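Local coordinates for protein thiol transferase (Phanerochaete chrysosporium, PDB 4F0B) that is a Ure2p-type glutathione transferase that probably uses glutathione in thiol-transfer or conjugation reactions, and binds oxidized glutathione disulfide in a pocket, at residues Gln132-Asn137 against Pro191-Asp196; Arg169-Gly174 against Ile178-Ile183. All coordinates share one frame; numbering follows the deposited sequence.

Contact 1. Residues Gln132-Asn137 against Pro191-Asp196; sequences QANHFN and PRTGLD
In the all-helical C-terminal half of the glutathione transferase fold, T193, ending the short helix 190-193, docks against A133, N134 and N137 near the end of the long helix 109-139. The hydroxyl T193 OG1 donates to N134 OD1 at 2.7 Å, meeting a lone pair in the carbonyl plane with a C=O...donor angle of 133°; the two side chains cross roughly at right angles. With OG1 beside the backbone N (chi1 -59°), the methyl falls anti to N, and T193 CG2 packs on A133 CB at 3.6 Å. One helical turn beyond A133, N137 reaches across with CG swung anti to its own backbone N, and N137 ND2 donates to T193 O at 2.9 Å. This bond is bent, with 141° at the hydrogen, and the donor is tilted from the carbonyl plane. It engages the carbonyl just where G194, with positive phi, takes the chain out of the helix. Q130 NE2 of helix 109-139 donates to the hydroxyl, and I189 O, just before helix 190-193, is a second possible acceptor. With the side chain of N134 about 6 Å from bound oxidized glutathione disulfide, this is helix-to-helix docking within the all-helical GST C-terminal domain.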
ATOM      1  N   GLN A 132     -12.478  -6.696  -0.721  1.00  4.80           N
ATOM      2  CA  GLN A 132     -13.761  -6.525  -0.020  1.00  4.40           C
ATOM      3  C   GLN A 132     -14.881  -6.970  -0.937  1.00  4.57           C
ATOM      4  O   GLN A 132     -15.865  -7.548  -0.464  1.00  5.08           O
ATOM      5  CB  GLN A 132     -13.989  -5.080   0.425  1.00  4.54           C
ATOM      6  CG  GLN A 132     -12.908  -4.518   1.389  1.00  5.72           C
ATOM      7  CD  GLN A 132     -12.339  -5.555   2.333  1.00  5.66           C
ATOM      8  OE1 GLN A 132     -13.012  -6.024   3.266  1.00  6.53           O
ATOM      9  NE2 GLN A 132     -11.095  -5.929   2.092  1.00  6.41           N
ATOM     10  N   ALA A 133     -14.774  -6.662  -2.236  1.00  5.27           N
ATOM     11  CA  ALA A 133     -15.784  -7.154  -3.174  1.00  5.62           C
ATOM     12  C   ALA A 133     -15.866  -8.676  -3.149  1.00  6.57           C
ATOM     13  O   ALA A 133     -16.944  -9.247  -3.085  1.00  6.79           O
ATOM     14  CB  ALA A 133     -15.472  -6.669  -4.589  1.00  5.84           C
ATOM     15  N   ASN A 134     -14.700  -9.333  -3.129  1.00  6.11           N
ATOM     16  CA  ASN A 134     -14.701 -10.783  -3.050  1.00  6.18           C
ATOM     17  C   ASN A 134     -15.311 -11.232  -1.740  1.00  6.05           C
ATOM     18  O   ASN A 134     -16.107 -12.182  -1.714  1.00  7.08           O
ATOM     19  CB  ASN A 134     -13.272 -11.294  -3.119  1.00  6.48           C
ATOM     20  CG  ASN A 134     -12.718 -11.302  -4.535  1.00  7.69           C
ATOM     21  OD1 ASN A 134     -13.413 -10.986  -5.500  1.00  9.30           O
ATOM     22  ND2 ASN A 134     -11.424 -11.655  -4.647  1.00  8.81           N
ATOM     23  N   HIS A 135     -14.970 -10.541  -0.647  1.00  5.52           N
ATOM     24  CA  HIS A 135     -15.555 -10.957   0.633  1.00  7.69           C
ATOM     25  C   HIS A 135     -17.093 -10.929   0.577  1.00  7.00           C
ATOM     26  O   HIS A 135     -17.754 -11.920   0.842  1.00  7.36           O
ATOM     27  CB  HIS A 135     -15.101 -10.086   1.797  1.00  7.87           C
ATOM     28  CG  HIS A 135     -15.694 -10.564   3.083  1.00  7.94           C
ATOM     29  ND1 HIS A 135     -15.265 -11.727   3.689  1.00  9.32           N
ATOM     30  CD2 HIS A 135     -16.745 -10.118   3.814  1.00  8.68           C
ATOM     31  CE1 HIS A 135     -15.998 -11.950   4.761  1.00  7.81           C
ATOM     32  NE2 HIS A 135     -16.909 -10.997   4.856  1.00  9.48           N
ATOM     33  N   PHE A 136     -17.658  -9.800   0.182  1.00  6.32           N
ATOM     34  CA  PHE A 136     -19.115  -9.674   0.223  1.00  6.79           C
ATOM     35  C   PHE A 136     -19.824 -10.476  -0.870  1.00  7.75           C
ATOM     36  O   PHE A 136     -20.899 -11.014  -0.638  1.00  9.21           O
ATOM     37  CB  PHE A 136     -19.529  -8.200   0.221  1.00  7.65           C
ATOM     38  CG  PHE A 136     -19.267  -7.512   1.524  1.00  6.48           C
ATOM     39  CD1 PHE A 136     -20.077  -7.759   2.633  1.00  6.88           C
ATOM     40  CD2 PHE A 136     -18.178  -6.656   1.633  1.00  5.76           C
ATOM     41  CE1 PHE A 136     -19.828  -7.110   3.863  1.00  8.63           C
ATOM     42  CE2 PHE A 136     -17.913  -6.014   2.843  1.00  6.78           C
ATOM     43  CZ  PHE A 136     -18.732  -6.244   3.957  1.00  8.72           C
ATOM     44  N   ASN A 137     -19.210 -10.558  -2.046  1.00  7.75           N
ATOM     45  CA  ASN A 137     -19.886 -11.211  -3.159  1.00  8.84           C
ATOM     46  C   ASN A 137     -19.697 -12.724  -3.142  1.00  9.28           C
ATOM     47  O   ASN A 137     -20.573 -13.452  -3.611  1.00 11.35           O
ATOM     48  CB  ASN A 137     -19.371 -10.623  -4.464  1.00  8.76           C
ATOM     49  CG  ASN A 137     -20.320 -10.851  -5.623  1.00 14.47           C
ATOM     50  OD1 ASN A 137     -21.540 -10.926  -5.443  1.00 13.80           O
ATOM     51  ND2 ASN A 137     -19.761 -10.948  -6.823  1.00 16.38           N
ATOM     52  N   PRO A 191     -12.851 -11.168 -13.301  1.00 10.38           N
ATOM     53  CA  PRO A 191     -14.131 -11.709 -13.797  1.00 11.13           C
ATOM     54  C   PRO A 191     -14.880 -12.466 -12.717  1.00 14.15           C
ATOM     55  O   PRO A 191     -16.111 -12.333 -12.579  1.00 17.38           O
ATOM     56  CB  PRO A 191     -13.698 -12.616 -14.958  1.00 13.23           C
ATOM     57  CG  PRO A 191     -12.432 -11.925 -15.498  1.00 11.01           C
ATOM     58  CD  PRO A 191     -11.722 -11.510 -14.180  1.00 10.37           C
ATOM     59  N   ARG A 192     -14.123 -13.221 -11.915  1.00 12.31           N
ATOM     60  CA  ARG A 192     -14.699 -13.925 -10.785  1.00 13.32           C
ATOM     61  C   ARG A 192     -15.290 -12.956  -9.776  1.00  9.77           C
ATOM     62  O   ARG A 192     -16.377 -13.189  -9.262  1.00 14.45           O
ATOM     63  CB  ARG A 192     -13.645 -14.775 -10.104  1.00 10.60           C
ATOM     64  CG  ARG A 192     -14.246 -15.558  -9.073  1.00 19.12           C
ATOM     65  CD  ARG A 192     -13.254 -16.385  -8.333  1.00 19.58           C
ATOM     66  NE  ARG A 192     -14.031 -17.127  -7.363  1.00 21.87           N
ATOM     67  CZ  ARG A 192     -13.515 -17.808  -6.358  1.00 18.74           C
ATOM     68  NH1 ARG A 192     -12.196 -17.837  -6.167  1.00 19.92           N
ATOM     69  NH2 ARG A 192     -14.328 -18.426  -5.536  1.00 20.21           N
ATOM     70  N   THR A 193     -14.565 -11.868  -9.494  1.00 13.01           N
ATOM     71  CA  THR A 193     -15.067 -10.865  -8.563  1.00 11.07           C
ATOM     72  C   THR A 193     -16.403 -10.348  -9.023  1.00 10.84           C
ATOM     73  O   THR A 193     -17.302 -10.107  -8.214  1.00 13.88           O
ATOM     74  CB  THR A 193     -14.082  -9.677  -8.463  1.00 10.04           C
ATOM     75  OG1 THR A 193     -12.818 -10.162  -8.020  1.00 11.20           O
ATOM     76  CG2 THR A 193     -14.608  -8.589  -7.483  1.00  9.08           C
ATOM     77  N   GLY A 194     -16.527 -10.120 -10.334  1.00 13.73           N
ATOM     78  CA  GLY A 194     -17.789  -9.666 -10.907  1.00 13.32           C
ATOM     79  C   GLY A 194     -17.616  -8.528 -11.916  1.00 15.42           C
ATOM     80  O   GLY A 194     -18.608  -7.919 -12.346  1.00 15.97           O
ATOM     81  N   LEU A 195     -16.385  -8.259 -12.327  1.00 13.32           N
ATOM     82  CA  LEU A 195     -16.166  -7.213 -13.307  1.00 14.72           C
ATOM     83  C   LEU A 195     -16.165  -7.820 -14.696  1.00 16.29           C
ATOM     84  O   LEU A 195     -15.555  -8.873 -14.940  1.00 20.66           O
ATOM     85  CB  LEU A 195     -14.841  -6.478 -13.066  1.00 15.00           C
ATOM     86  CG  LEU A 195     -14.818  -5.438 -11.950  1.00 18.48           C
ATOM     87  CD1 LEU A 195     -14.734  -6.151 -10.620  1.00 21.90           C
ATOM     88  CD2 LEU A 195     -13.621  -4.539 -12.130  1.00 14.91           C
ATOM     89  N   ASP A 196     -16.812  -7.142 -15.625  1.00 12.58           N
ATOM     90  CA  ASP A 196     -16.787  -7.565 -17.005  1.00 14.28           C
ATOM     91  C   ASP A 196     -15.588  -6.873 -17.646  1.00 13.28           C
ATOM     92  O   ASP A 196     -15.619  -5.655 -17.875  1.00 12.81           O
ATOM     93  CB  ASP A 196     -18.073  -7.105 -17.699  1.00 13.87           C
ATOM     94  CG  ASP A 196     -18.164  -7.582 -19.127  1.00 18.66           C
ATOM     95  OD1 ASP A 196     -17.160  -8.084 -19.666  1.00 16.53           O
ATOM     96  OD2 ASP A 196     -19.257  -7.434 -19.717  1.00 25.01           O
TER

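Contact 2. Residues Arg169-Gly174 against Ile178-Ile183; sequences REYILG and IADIKI
I172 and D180 join a type I turn, Y171-G174, to the first turn of helix 178-187, at the N-capping region found in the C-terminal domain of glutathione transferases. D180 is the third residue of that helix, and D180 OD2 takes a hydrogen bond from G177 N, the N3-to-N-cap half of a capping box; glycine at the N-cap position cannot supply the reciprocal side-chain bond. With CG beside its own backbone N (chi1 -55°), D180 turns its carboxylate to the turn, sliding past I172 in the opposite direction. I172 N donates to the syn lone pair of D180 OD1 at 2.9 Å, and an angle of 175° at the hydrogen makes the bond almost straight. W206 NE1 also bonds to OD1. On the other oxygen, a water donates to D180 OD2 at 2.6 Å while accepting from L173 N at 2.8 Å, so both central amides of the turn face the one acid. Four hydrogen bonds thus hold a buried carboxylate at a helix N-terminus, a setting that would probably favour its ionised form. With an alanine here, I172 N, W206 NE1 and G177 N would probably lose their acceptor, and the turn would keep only its apolar contacts with the helix.

Y171 approaches at about a right angle; ring and carboxylate planes are 83° apart, and D180 OD1 lies at the ring edge, near its plane. Y171 CB is 3.5 Å from D180 OD1. Past the carboxylate the packing turns apolar, where L173 reaches A179 loosely and the aliphatic arm of I172 passes D180 on its way to the helix. I172 CG1 lies 3.3 Å from D180 OD1, and beyond it I172 CD1 touches the terminal methyl I183 CD1 at 3.7 Å.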
ATOM      1  N   ARG A 169      -0.599   1.907 -24.304  1.00  7.33           N
ATOM      2  CA  ARG A 169       0.528   1.183 -23.705  1.00  6.58           C
ATOM      3  C   ARG A 169       0.299  -0.326 -23.757  1.00  8.20           C
ATOM      4  O   ARG A 169      -0.843  -0.780 -23.948  1.00 10.49           O
ATOM      5  CB  ARG A 169       0.703   1.602 -22.217  1.00  6.11           C
ATOM      6  CG  ARG A 169       0.890   3.094 -22.023  1.00  6.88           C
ATOM      7  CD  ARG A 169       1.286   3.375 -20.587  1.00  8.52           C
ATOM      8  NE  ARG A 169       1.565   4.776 -20.367  1.00 10.67           N
ATOM      9  CZ  ARG A 169       2.748   5.346 -20.450  1.00 14.70           C
ATOM     10  NH1 ARG A 169       3.856   4.632 -20.739  1.00 16.66           N
ATOM     11  NH2 ARG A 169       2.828   6.653 -20.206  1.00 18.42           N
ATOM     12  N   GLU A 170       1.355  -1.104 -23.529  1.00  6.89           N
ATOM     13  CA  GLU A 170       1.186  -2.518 -23.239  1.00  6.25           C
ATOM     14  C   GLU A 170       1.371  -2.830 -21.752  1.00  5.86           C
ATOM     15  O   GLU A 170       0.853  -3.851 -21.282  1.00  6.57           O
ATOM     16  CB  GLU A 170       2.163  -3.396 -24.028  1.00  6.81           C
ATOM     17  CG  GLU A 170       1.845  -3.394 -25.523  1.00  7.28           C
ATOM     18  CD  GLU A 170       2.516  -4.555 -26.258  1.00  7.75           C
ATOM     19  OE1 GLU A 170       3.596  -5.038 -25.813  1.00  9.40           O
ATOM     20  OE2 GLU A 170       1.950  -5.006 -27.271  1.00  9.62           O
ATOM     21  N   TYR A 171       2.122  -1.995 -21.011  1.00  6.04           N
ATOM     22  CA  TYR A 171       2.402  -2.229 -19.582  1.00  6.12           C
ATOM     23  C   TYR A 171       2.347  -0.888 -18.868  1.00  5.95           C
ATOM     24  O   TYR A 171       2.495   0.196 -19.501  1.00  6.26           O
ATOM     25  CB  TYR A 171       3.772  -2.927 -19.368  1.00  6.12           C
ATOM     26  CG  TYR A 171       3.840  -4.235 -20.097  1.00  7.17           C
ATOM     27  CD1 TYR A 171       3.210  -5.364 -19.576  1.00  7.77           C
ATOM     28  CD2 TYR A 171       4.470  -4.330 -21.344  1.00  7.16           C
ATOM     29  CE1 TYR A 171       3.218  -6.564 -20.270  1.00  9.23           C
ATOM     30  CE2 TYR A 171       4.498  -5.526 -22.042  1.00  7.38           C
ATOM     31  CZ  TYR A 171       3.854  -6.638 -21.501  1.00  7.42           C
ATOM     32  OH  TYR A 171       3.877  -7.813 -22.234  1.00 10.09           O
ATOM     33  N   ILE A 172       2.136  -0.949 -17.552  1.00  6.99           N
ATOM     34  CA  ILE A 172       1.830   0.273 -16.808  1.00  6.49           C
ATOM     35  C   ILE A 172       2.923   1.332 -16.935  1.00  8.08           C
ATOM     36  O   ILE A 172       2.624   2.515 -17.166  1.00  7.11           O
ATOM     37  CB  ILE A 172       1.580  -0.064 -15.328  1.00  5.99           C
ATOM     38  CG1 ILE A 172       0.361  -0.992 -15.216  1.00  6.73           C
ATOM     39  CG2 ILE A 172       1.399   1.213 -14.488  1.00  8.47           C
ATOM     40  CD1 ILE A 172       0.229  -1.585 -13.809  1.00  9.58           C
ATOM     41  N   LEU A 173       4.175   0.901 -16.802  1.00  7.05           N
ATOM     42  CA  LEU A 173       5.306   1.809 -16.893  1.00  7.59           C
ATOM     43  C   LEU A 173       6.141   1.507 -18.131  1.00  7.32           C
ATOM     44  O   LEU A 173       7.359   1.591 -18.087  1.00  9.51           O
ATOM     45  CB  LEU A 173       6.161   1.786 -15.605  1.00  8.23           C
ATOM     46  CG  LEU A 173       5.313   2.204 -14.385  1.00 11.40           C
ATOM     47  CD1 LEU A 173       6.200   2.017 -13.160  1.00 19.88           C
ATOM     48  CD2 LEU A 173       4.847   3.635 -14.483  1.00 15.58           C
ATOM     49  N   GLY A 174       5.469   1.157 -19.234  1.00  6.52           N
ATOM     50  CA  GLY A 174       6.193   0.981 -20.501  1.00  7.24           C
ATOM     51  C   GLY A 174       6.619  -0.456 -20.696  1.00  6.54           C
ATOM     52  O   GLY A 174       6.058  -1.203 -21.506  1.00  7.70           O
ATOM     53  N   ILE A 178       7.478  -5.049 -11.993  1.00  5.70           N
ATOM     54  CA  ILE A 178       6.831  -5.371 -10.720  1.00  5.76           C
ATOM     55  C   ILE A 178       5.508  -4.651 -10.478  1.00  6.32           C
ATOM     56  O   ILE A 178       4.650  -5.212  -9.784  1.00  6.18           O
ATOM     57  CB  ILE A 178       7.763  -5.219  -9.510  1.00  5.94           C
ATOM     58  CG1 ILE A 178       8.331  -3.798  -9.396  1.00  5.99           C
ATOM     59  CG2 ILE A 178       8.893  -6.272  -9.596  1.00  7.40           C
ATOM     60  CD1 ILE A 178       9.160  -3.582  -8.097  1.00  7.84           C
ATOM     61  N   ALA A 179       5.291  -3.461 -11.055  1.00  5.86           N
ATOM     62  CA  ALA A 179       3.975  -2.855 -10.929  1.00  5.92           C
ATOM     63  C   ALA A 179       2.894  -3.650 -11.648  1.00  6.93           C
ATOM     64  O   ALA A 179       1.779  -3.797 -11.118  1.00  7.51           O
ATOM     65  CB  ALA A 179       3.974  -1.434 -11.423  1.00  8.64           C
ATOM     66  N   ASP A 180       3.202  -4.171 -12.833  1.00  5.96           N
ATOM     67  CA  ASP A 180       2.262  -5.046 -13.516  1.00  6.22           C
ATOM     68  C   ASP A 180       2.020  -6.322 -12.739  1.00  4.87           C
ATOM     69  O   ASP A 180       0.884  -6.743 -12.614  1.00  5.92           O
ATOM     70  CB  ASP A 180       2.791  -5.416 -14.898  1.00  5.45           C
ATOM     71  CG  ASP A 180       3.121  -4.198 -15.727  1.00  6.38           C
ATOM     72  OD1 ASP A 180       2.199  -3.558 -16.296  1.00  5.95           O
ATOM     73  OD2 ASP A 180       4.330  -3.872 -15.768  1.00  7.77           O
ATOM     74  N   ILE A 181       3.098  -6.927 -12.249  1.00  4.74           N
ATOM     75  CA  ILE A 181       2.990  -8.191 -11.535  1.00  5.07           C
ATOM     76  C   ILE A 181       2.066  -8.068 -10.319  1.00  4.86           C
ATOM     77  O   ILE A 181       1.188  -8.912 -10.106  1.00  6.31           O
ATOM     78  CB  ILE A 181       4.391  -8.748 -11.181  1.00  5.45           C
ATOM     79  CG1 ILE A 181       5.149  -9.154 -12.461  1.00  6.61           C
ATOM     80  CG2 ILE A 181       4.287  -9.943 -10.211  1.00  7.56           C
ATOM     81  CD1 ILE A 181       6.663  -9.369 -12.240  1.00  7.74           C
ATOM     82  N   LYS A 182       2.245  -7.009  -9.539  1.00  5.34           N
ATOM     83  CA  LYS A 182       1.413  -6.797  -8.360  1.00  4.68           C
ATOM     84  C   LYS A 182      -0.066  -6.743  -8.690  1.00  5.16           C
ATOM     85  O   LYS A 182      -0.899  -7.430  -8.051  1.00  5.43           O
ATOM     86  CB  LYS A 182       1.825  -5.513  -7.642  1.00  3.91           C
ATOM     87  CG  LYS A 182       0.822  -5.075  -6.549  1.00  3.71           C
ATOM     88  CD  LYS A 182       0.709  -6.058  -5.390  1.00  3.42           C
ATOM     89  CE  LYS A 182      -0.536  -5.709  -4.531  1.00  4.68           C
ATOM     90  NZ  LYS A 182      -0.872  -6.817  -3.587  1.00  4.21           N
ATOM     91  N   ILE A 183      -0.420  -5.950  -9.700  1.00  4.70           N
ATOM     92  CA  ILE A 183      -1.828  -5.800 -10.018  1.00  4.28           C
ATOM     93  C   ILE A 183      -2.396  -7.021 -10.732  1.00  4.18           C
ATOM     94  O   ILE A 183      -3.568  -7.370 -10.515  1.00  5.29           O
ATOM     95  CB  ILE A 183      -2.074  -4.533 -10.848  1.00  4.39           C
ATOM     96  CG1 ILE A 183      -1.633  -3.323 -10.012  1.00  6.14           C
ATOM     97  CG2 ILE A 183      -3.568  -4.425 -11.218  1.00  6.98           C
ATOM     98  CD1 ILE A 183      -1.737  -1.947 -10.706  1.00  7.89           C
TER
HETATM   99  O   HOH W   1       5.382  -1.493 -15.921  1.00  8.40           O

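The two contacts lie in the same C-terminal helical domain, with centres 22 Å apart and nearest atoms about 10 Å apart, so they do not touch. Along the chain the order is 132-137, 169-174, 178-183, 191-196: the local contact 2 falls wholly within the interval that contact 1 spans. Helix 178-187 leads directly into helix 190-193; contact 2 fixes the start of the first to the preceding turn, and contact 1 fixes the end of the second to helix 109-139. That long helix also packs on I172 and I183 through W118 and A122. Contact 2's own helical segment carries K182, which touches bound oxidized glutathione disulfide.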